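Local coordinates for xylose isomerase domain protein (Alicyclobacillus acidocaldarius subsp. acidocaldarius, PDB 3U0H) that probably acts as an isomerase of the xylose isomerase-like kind and folds as a TIM barrel, at residues A[4-9]-A[267-272]; A[63-68]-A[201-206]. One frame throughout, in Å; residues are numbered along the deposited sequence.

Contact 1 of 2, residues A[4-9]-A[267-272]; sequences MEPCLH and LVRERL
Two side chains in segment 267-272 of helix 261-280, Arg269 and Leu272, meet neighbouring parts of the Pro6 ring, and their first torsions set how. The helix backbone places Leu272 CB 4.1 Å from Pro6 CG; CG, beside its own backbone N and opposite the carbonyl carbon (chi1 -68°), runs on past the ring, so CB makes the touch. In Arg269, chi1 (-147°) puts CG 4.1 Å from Pro6 CB, and bends at chi2 and chi3 shape the chain beyond it. The same ring also touches helix backbone, since Pro6 CG lies 4.0 Å from Arg269 O. The leucine and proline side chains slide past one another in opposite directions, and with no hydrogen bond across the interface the evidence is for van der Waals packing alone.

The polar end of Arg269 is held by other groups: NE bonds to Thr28 O and NH2 forms a salt bridge with Glu273. These ties anchor the guanidinium group away from the proline, leaving the CG methylene, with the backbone carbonyl O, to meet the ring.

In the TIM barrel this is where the last helix, 261-280, covers the first strand, 5-8. That strand is hydrogen-bonded through Glu5 and Cys7 to Val247 of strand 246-249, and through Leu8 to Tyr32 of strand 32-33, so the helix packs on the outer face of the strand that closes the barrel.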
HETATM    1  N   MSE A   4     -20.346   9.513  25.263  1.00 40.04           N
HETATM    2  CA  MSE A   4     -20.971  10.440  24.274  1.00 40.85           C
HETATM    3  C   MSE A   4     -21.291  11.770  24.907  1.00 38.25           C
HETATM    4  O   MSE A   4     -21.970  11.771  25.921  1.00 37.81           O
HETATM    5  CB  MSE A   4     -22.329   9.937  23.832  1.00 41.68           C
HETATM    6  CG  MSE A   4     -22.293   9.006  22.703  1.00 43.80           C
HETATM    7 SE   MSE A   4     -24.105   8.633  22.117  1.00 45.25          SE
HETATM    8  CE  MSE A   4     -23.430   7.510  20.826  1.00 26.00           C
ATOM      9  N   GLU A   5     -20.893  12.883  24.284  1.00 34.46           N
ATOM     10  CA  GLU A   5     -21.129  14.192  24.865  1.00 33.93           C
ATOM     11  C   GLU A   5     -21.638  15.240  23.935  1.00 29.68           C
ATOM     12  O   GLU A   5     -21.380  15.197  22.752  1.00 28.20           O
ATOM     13  CB  GLU A   5     -19.854  14.760  25.387  1.00 40.00           C
ATOM     14  CG  GLU A   5     -19.514  14.234  26.736  1.00 49.48           C
ATOM     15  CD  GLU A   5     -18.408  15.054  27.297  1.00 55.43           C
ATOM     16  OE1 GLU A   5     -18.740  16.189  27.728  1.00 53.58           O
ATOM     17  OE2 GLU A   5     -17.241  14.580  27.230  1.00 55.82           O
ATOM     18  N   PRO A   6     -22.308  16.251  24.497  1.00 27.49           N
ATOM     19  CA  PRO A   6     -22.850  17.315  23.694  1.00 25.53           C
ATOM     20  C   PRO A   6     -21.713  18.186  23.246  1.00 26.69           C
ATOM     21  O   PRO A   6     -20.739  18.338  23.977  1.00 27.92           O
ATOM     22  CB  PRO A   6     -23.765  18.052  24.654  1.00 27.03           C
ATOM     23  CG  PRO A   6     -24.058  17.063  25.727  1.00 27.39           C
ATOM     24  CD  PRO A   6     -22.777  16.320  25.887  1.00 26.66           C
ATOM     25  N   CYS A   7     -21.835  18.725  22.045  1.00 26.17           N
ATOM     26  CA  CYS A   7     -20.800  19.527  21.423  1.00 26.23           C
ATOM     27  C   CYS A   7     -21.485  20.752  20.843  1.00 25.43           C
ATOM     28  O   CYS A   7     -22.524  20.658  20.205  1.00 27.85           O
ATOM     29  CB  CYS A   7     -20.094  18.742  20.310  1.00 24.76           C
ATOM     30  SG  CYS A   7     -18.863  19.770  19.391  1.00 25.17           S
ATOM     31  N   LEU A   8     -20.913  21.915  21.054  1.00 28.69           N
ATOM     32  CA  LEU A   8     -21.520  23.143  20.543  1.00 27.21           C
ATOM     33  C   LEU A   8     -21.140  23.331  19.069  1.00 26.43           C
ATOM     34  O   LEU A   8     -20.031  23.011  18.634  1.00 27.05           O
ATOM     35  CB  LEU A   8     -21.082  24.323  21.380  1.00 26.91           C
ATOM     36  CG  LEU A   8     -21.816  25.636  21.092  1.00 29.69           C
ATOM     37  CD1 LEU A   8     -23.269  25.603  21.576  1.00 29.89           C
ATOM     38  CD2 LEU A   8     -21.044  26.781  21.722  1.00 27.48           C
ATOM     39  N   HIS A   9     -22.105  23.798  18.303  1.00 26.50           N
ATOM     40  CA  HIS A   9     -21.910  24.089  16.905  1.00 26.69           C
ATOM     41  C   HIS A   9     -22.274  25.544  16.548  1.00 26.17           C
ATOM     42  O   HIS A   9     -23.269  26.065  17.021  1.00 26.43           O
ATOM     43  CB  HIS A   9     -22.799  23.177  16.121  1.00 25.67           C
ATOM     44  CG  HIS A   9     -22.443  23.126  14.701  1.00 26.78           C
ATOM     45  ND1 HIS A   9     -22.991  23.943  13.806  1.00 26.80           N
ATOM     46  CD2 HIS A   9     -21.536  22.332  14.018  1.00 27.41           C
ATOM     47  CE1 HIS A   9     -22.441  23.684  12.577  1.00 27.19           C
ATOM     48  NE2 HIS A   9     -21.565  22.703  12.714  1.00 26.37           N
ATOM     49  N   LEU A 267     -30.073  25.160  26.451  1.00 28.24           N
ATOM     50  CA  LEU A 267     -31.236  24.275  26.247  1.00 30.62           C
ATOM     51  C   LEU A 267     -30.903  22.976  25.508  1.00 28.44           C
ATOM     52  O   LEU A 267     -31.369  21.905  25.867  1.00 27.78           O
ATOM     53  CB  LEU A 267     -32.366  24.995  25.503  1.00 32.11           C
ATOM     54  CG  LEU A 267     -33.710  24.260  25.548  1.00 35.10           C
ATOM     55  CD1 LEU A 267     -34.165  23.989  26.986  1.00 34.72           C
ATOM     56  CD2 LEU A 267     -34.773  25.053  24.785  1.00 36.42           C
ATOM     57  N   VAL A 268     -30.098  23.058  24.475  1.00 27.25           N
ATOM     58  CA  VAL A 268     -29.788  21.850  23.690  1.00 27.09           C
ATOM     59  C   VAL A 268     -28.763  20.946  24.436  1.00 26.01           C
ATOM     60  O   VAL A 268     -28.840  19.724  24.356  1.00 26.99           O
ATOM     61  CB  VAL A 268     -29.303  22.259  22.264  1.00 27.53           C
ATOM     62  CG1 VAL A 268     -28.832  21.044  21.444  1.00 27.55           C
ATOM     63  CG2 VAL A 268     -30.394  23.032  21.550  1.00 25.41           C
ATOM     64  N   ARG A 269     -27.800  21.544  25.146  1.00 26.07           N
ATOM     65  CA  ARG A 269     -26.903  20.784  26.046  1.00 26.81           C
ATOM     66  C   ARG A 269     -27.723  19.915  26.991  1.00 26.45           C
ATOM     67  O   ARG A 269     -27.429  18.743  27.098  1.00 22.06           O
ATOM     68  CB  ARG A 269     -26.044  21.680  26.957  1.00 26.58           C
ATOM     69  CG  ARG A 269     -24.685  21.095  27.247  1.00 25.81           C
ATOM     70  CD  ARG A 269     -24.284  21.008  28.693  1.00 29.11           C
ATOM     71  NE  ARG A 269     -24.671  22.175  29.431  1.00 32.93           N
ATOM     72  CZ  ARG A 269     -25.495  22.214  30.473  1.00 34.57           C
ATOM     73  NH1 ARG A 269     -25.770  23.391  30.990  1.00 38.75           N
ATOM     74  NH2 ARG A 269     -26.047  21.132  30.992  1.00 33.43           N
ATOM     75  N   GLU A 270     -28.690  20.548  27.684  1.00 25.83           N
ATOM     76  CA  GLU A 270     -29.651  19.872  28.580  1.00 28.07           C
ATOM     77  C   GLU A 270     -30.438  18.851  27.834  1.00 25.76           C
ATOM     78  O   GLU A 270     -30.590  17.737  28.258  1.00 23.89           O
ATOM     79  CB  GLU A 270     -30.665  20.838  29.192  1.00 29.05           C
ATOM     80  CG  GLU A 270     -30.152  21.594  30.396  1.00 34.48           C
ATOM     81  CD  GLU A 270     -30.959  22.871  30.718  1.00 38.99           C
ATOM     82  OE1 GLU A 270     -32.186  22.972  30.394  1.00 41.93           O
ATOM     83  OE2 GLU A 270     -30.330  23.797  31.281  1.00 40.20           O
ATOM     84  N   ARG A 271     -30.967  19.245  26.705  1.00 26.18           N
ATOM     85  CA  ARG A 271     -31.716  18.299  25.937  1.00 27.77           C
ATOM     86  C   ARG A 271     -30.896  17.076  25.495  1.00 29.03           C
ATOM     87  O   ARG A 271     -31.394  15.955  25.512  1.00 28.35           O
ATOM     88  CB  ARG A 271     -32.317  19.004  24.767  1.00 26.99           C
ATOM     89  CG  ARG A 271     -33.504  19.850  25.177  1.00 25.58           C
ATOM     90  CD  ARG A 271     -34.106  20.456  23.926  1.00 25.99           C
ATOM     91  NE  ARG A 271     -35.304  21.267  24.117  1.00 24.87           N
ATOM     92  CZ  ARG A 271     -36.083  21.651  23.112  1.00 25.53           C
ATOM     93  NH1 ARG A 271     -35.789  21.297  21.856  1.00 23.96           N
ATOM     94  NH2 ARG A 271     -37.131  22.427  23.351  1.00 25.66           N
ATOM     95  N   LEU A 272     -29.640  17.282  25.137  1.00 30.35           N
ATOM     96  CA  LEU A 272     -28.811  16.171  24.643  1.00 31.08           C
ATOM     97  C   LEU A 272     -28.295  15.291  25.771  1.00 28.39           C
ATOM     98  O   LEU A 272     -28.221  14.094  25.600  1.00 28.76           O
ATOM     99  CB  LEU A 272     -27.632  16.676  23.792  1.00 31.52           C
ATOM    100  CG  LEU A 272     -28.043  17.301  22.460  1.00 33.53           C
ATOM    101  CD1 LEU A 272     -26.833  17.503  21.569  1.00 32.22           C
ATOM    102  CD2 LEU A 272     -29.120  16.458  21.784  1.00 34.37           C
TER

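Contact 2 of 2, residues A[63-68]-A[201-206]; sequences LANLGL and VVYVHI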
ATOM      1  N   LEU A  63     -11.400  20.844  20.904  1.00 24.08           N
ATOM      2  CA  LEU A  63     -11.837  20.991  19.497  1.00 23.90           C
ATOM      3  C   LEU A  63     -12.361  19.651  19.069  1.00 23.03           C
ATOM      4  O   LEU A  63     -11.650  18.691  19.112  1.00 28.72           O
ATOM      5  CB  LEU A  63     -10.709  21.451  18.549  1.00 23.07           C
ATOM      6  CG  LEU A  63     -11.012  21.592  17.037  1.00 22.88           C
ATOM      7  CD1 LEU A  63     -11.930  22.805  16.832  1.00 22.92           C
ATOM      8  CD2 LEU A  63      -9.774  21.708  16.140  1.00 20.33           C
ATOM      9  N   ALA A  64     -13.605  19.609  18.625  1.00 24.42           N
ATOM     10  CA  ALA A  64     -14.282  18.365  18.288  1.00 24.74           C
ATOM     11  C   ALA A  64     -13.811  17.708  16.956  1.00 25.07           C
ATOM     12  O   ALA A  64     -13.877  16.490  16.805  1.00 27.53           O
ATOM     13  CB  ALA A  64     -15.793  18.653  18.203  1.00 21.15           C
ATOM     14  N   ASN A  65     -13.458  18.520  15.958  1.00 24.16           N
ATOM     15  CA  ASN A  65     -13.327  18.029  14.576  1.00 22.93           C
ATOM     16  C   ASN A  65     -12.647  19.061  13.683  1.00 23.37           C
ATOM     17  O   ASN A  65     -12.618  20.267  13.986  1.00 20.81           O
ATOM     18  CB  ASN A  65     -14.735  17.764  14.046  1.00 24.69           C
ATOM     19  CG  ASN A  65     -14.787  17.209  12.627  1.00 25.04           C
ATOM     20  OD1 ASN A  65     -14.143  16.189  12.283  1.00 25.42           O
ATOM     21  ND2 ASN A  65     -15.603  17.869  11.794  1.00 24.81           N
ATOM     22  N   LEU A  66     -12.086  18.584  12.567  1.00 21.95           N
ATOM     23  CA  LEU A  66     -11.624  19.448  11.554  1.00 20.55           C
ATOM     24  C   LEU A  66     -12.383  19.198  10.282  1.00 22.50           C
ATOM     25  O   LEU A  66     -12.107  18.195   9.561  1.00 23.15           O
ATOM     26  CB  LEU A  66     -10.131  19.191  11.307  1.00 21.77           C
ATOM     27  CG  LEU A  66      -9.469  19.814  10.064  1.00 21.71           C
ATOM     28  CD1 LEU A  66      -9.687  21.356  10.074  1.00 20.28           C
ATOM     29  CD2 LEU A  66      -7.958  19.465   9.927  1.00 20.91           C
ATOM     30  N   GLY A  67     -13.208  20.184   9.909  1.00 24.15           N
ATOM     31  CA  GLY A  67     -13.794  20.271   8.556  1.00 21.43           C
ATOM     32  C   GLY A  67     -12.705  20.349   7.504  1.00 21.18           C
ATOM     33  O   GLY A  67     -11.929  21.299   7.484  1.00 23.74           O
ATOM     34  N   LEU A  68     -12.624  19.364   6.617  1.00 20.56           N
ATOM     35  CA  LEU A  68     -11.494  19.272   5.646  1.00 19.87           C
ATOM     36  C   LEU A  68     -11.122  20.602   5.016  1.00 20.97           C
ATOM     37  O   LEU A  68     -11.905  21.153   4.283  1.00 24.41           O
ATOM     38  CB  LEU A  68     -11.876  18.341   4.516  1.00 18.89           C
ATOM     39  CG  LEU A  68     -10.843  18.024   3.442  1.00 19.67           C
ATOM     40  CD1 LEU A  68      -9.549  17.467   4.089  1.00 17.29           C
ATOM     41  CD2 LEU A  68     -11.522  16.999   2.502  1.00 18.16           C
ATOM     42  N   VAL A 201     -17.904   5.157  12.824  1.00 20.01           N
ATOM     43  CA  VAL A 201     -18.607   6.350  13.293  1.00 19.35           C
ATOM     44  C   VAL A 201     -17.551   7.385  13.761  1.00 20.87           C
ATOM     45  O   VAL A 201     -16.994   7.296  14.900  1.00 19.38           O
ATOM     46  CB  VAL A 201     -19.607   6.043  14.405  1.00 19.55           C
ATOM     47  CG1 VAL A 201     -20.473   7.278  14.659  1.00 21.54           C
ATOM     48  CG2 VAL A 201     -20.475   4.846  14.062  1.00 19.50           C
ATOM     49  N   VAL A 202     -17.252   8.330  12.862  1.00 19.74           N
ATOM     50  CA  VAL A 202     -16.160   9.273  13.040  1.00 19.44           C
ATOM     51  C   VAL A 202     -16.666  10.489  13.814  1.00 21.52           C
ATOM     52  O   VAL A 202     -15.964  10.987  14.668  1.00 21.06           O
ATOM     53  CB  VAL A 202     -15.583   9.697  11.666  1.00 19.72           C
ATOM     54  CG1 VAL A 202     -14.456  10.730  11.813  1.00 19.27           C
ATOM     55  CG2 VAL A 202     -15.058   8.462  10.882  1.00 18.60           C
ATOM     56  N   TYR A 203     -17.864  10.991  13.476  1.00 21.52           N
ATOM     57  CA  TYR A 203     -18.385  12.179  14.079  1.00 22.51           C
ATOM     58  C   TYR A 203     -19.893  12.187  13.846  1.00 23.63           C
ATOM     59  O   TYR A 203     -20.394  11.526  12.961  1.00 24.47           O
ATOM     60  CB  TYR A 203     -17.647  13.417  13.495  1.00 24.31           C
ATOM     61  CG  TYR A 203     -17.951  14.802  14.092  1.00 22.82           C
ATOM     62  CD1 TYR A 203     -17.938  15.013  15.464  1.00 23.32           C
ATOM     63  CD2 TYR A 203     -18.204  15.905  13.263  1.00 24.52           C
ATOM     64  CE1 TYR A 203     -18.231  16.260  15.995  1.00 24.85           C
ATOM     65  CE2 TYR A 203     -18.454  17.187  13.786  1.00 24.08           C
ATOM     66  CZ  TYR A 203     -18.473  17.348  15.148  1.00 24.56           C
ATOM     67  OH  TYR A 203     -18.733  18.585  15.708  1.00 30.46           O
ATOM     68  N   VAL A 204     -20.612  12.887  14.702  1.00 23.81           N
ATOM     69  CA  VAL A 204     -22.042  12.755  14.755  1.00 23.62           C
ATOM     70  C   VAL A 204     -22.692  14.121  14.820  1.00 25.10           C
ATOM     71  O   VAL A 204     -22.221  15.015  15.544  1.00 25.05           O
ATOM     72  CB  VAL A 204     -22.439  11.908  15.973  1.00 24.15           C
ATOM     73  CG1 VAL A 204     -23.955  11.878  16.127  1.00 23.03           C
ATOM     74  CG2 VAL A 204     -21.837  10.509  15.810  1.00 20.96           C
ATOM     75  N   HIS A 205     -23.732  14.314  14.008  1.00 25.57           N
ATOM     76  CA  HIS A 205     -24.573  15.494  14.115  1.00 23.88           C
ATOM     77  C   HIS A 205     -25.948  15.084  14.560  1.00 25.83           C
ATOM     78  O   HIS A 205     -26.488  14.065  14.095  1.00 23.83           O
ATOM     79  CB  HIS A 205     -24.750  16.199  12.776  1.00 25.61           C
ATOM     80  CG  HIS A 205     -23.525  16.895  12.230  1.00 25.35           C
ATOM     81  ND1 HIS A 205     -23.445  17.270  10.934  1.00 29.73           N
ATOM     82  CD2 HIS A 205     -22.343  17.281  12.819  1.00 26.03           C
ATOM     83  CE1 HIS A 205     -22.271  17.891  10.716  1.00 27.52           C
ATOM     84  NE2 HIS A 205     -21.589  17.877  11.866  1.00 27.57           N
ATOM     85  N   ILE A 206     -26.547  15.945  15.397  1.00 26.86           N
ATOM     86  CA  ILE A 206     -27.939  15.848  15.815  1.00 27.68           C
ATOM     87  C   ILE A 206     -28.776  17.151  15.514  1.00 28.54           C
ATOM     88  O   ILE A 206     -28.232  18.233  15.422  1.00 27.19           O
ATOM     89  CB  ILE A 206     -27.946  15.413  17.307  1.00 28.00           C
ATOM     90  CG1 ILE A 206     -29.287  14.790  17.679  1.00 28.93           C
ATOM     91  CG2 ILE A 206     -27.506  16.546  18.216  1.00 27.64           C
ATOM     92  CD1 ILE A 206     -29.270  13.924  18.922  1.00 28.81           C
TER
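Tyr203 OH is hydrogen-bonded to Asp34 OD2, and this bond fixes the far end of a ring that reaches across the barrel to Ala64 and Asn65. The methyl of Ala64 sits near the hydroxyl end, with CB 3.9 Å from Tyr203 OH and 4.1 Å from Tyr203 CE1.

Asn65 supplies the larger approach, over one face of the ring. Its CB stands 3.9 Å from the centroid of the Tyr203 ring and 15° off the ring normal, the geometry of a CH-pi contact. The torsion explains the overlap: with CG anti to the backbone N (chi1 -178°), the amide is carried over the ring, CG coming 3.7 Å from Tyr203 CD2. The amide and ring planes are 29° apart, close enough to parallel to count as stacked. A 1,2-ethanediol molecule, probably from the crystallisation liquor, has its nearest atom about 3 Å from that of the Asn65 side chain and may mark a pocket in the barrel interior.

A leucine in place of Tyr203 would take away the hydroxyl and the flat ring, and would probably leave Asp34 without this mate and the Asn65 amide freer to turn.

Segments 63-68 and 201-206 do not pair as strands: even their nearest CA atoms, those of Asn65 and Tyr203, are 7.7 Å apart. In the closed sheet three strands separate them in each direction, 100-104, 137-141 and 174-179 one way and 246-249, 5-8 and 32-33 the other, so Tyr203 bridges the interior between opposite walls.

The centre of contact 1, which is partly buried, is about 14 Å from the centre of the chain, whereas that of contact 2, fully buried, is only about 4 Å from it. Both involve the same eight-stranded barrel, one from its helical coat and the other from its lumen, and along the chain contact 2 is nested inside the loop closed by contact 1. Their chemistry follows: aliphatic carbons meet outside, while inside an aromatic face stacks on an amide and the ring's own hydroxyl bonds a carboxylate. Strand 5-8 joins them, its Cys7 SG lying 3.5 Å from Ala64 CB; on the outer side, Leu272 CD1 approaches Ile206 CG2 to 3.6 Å.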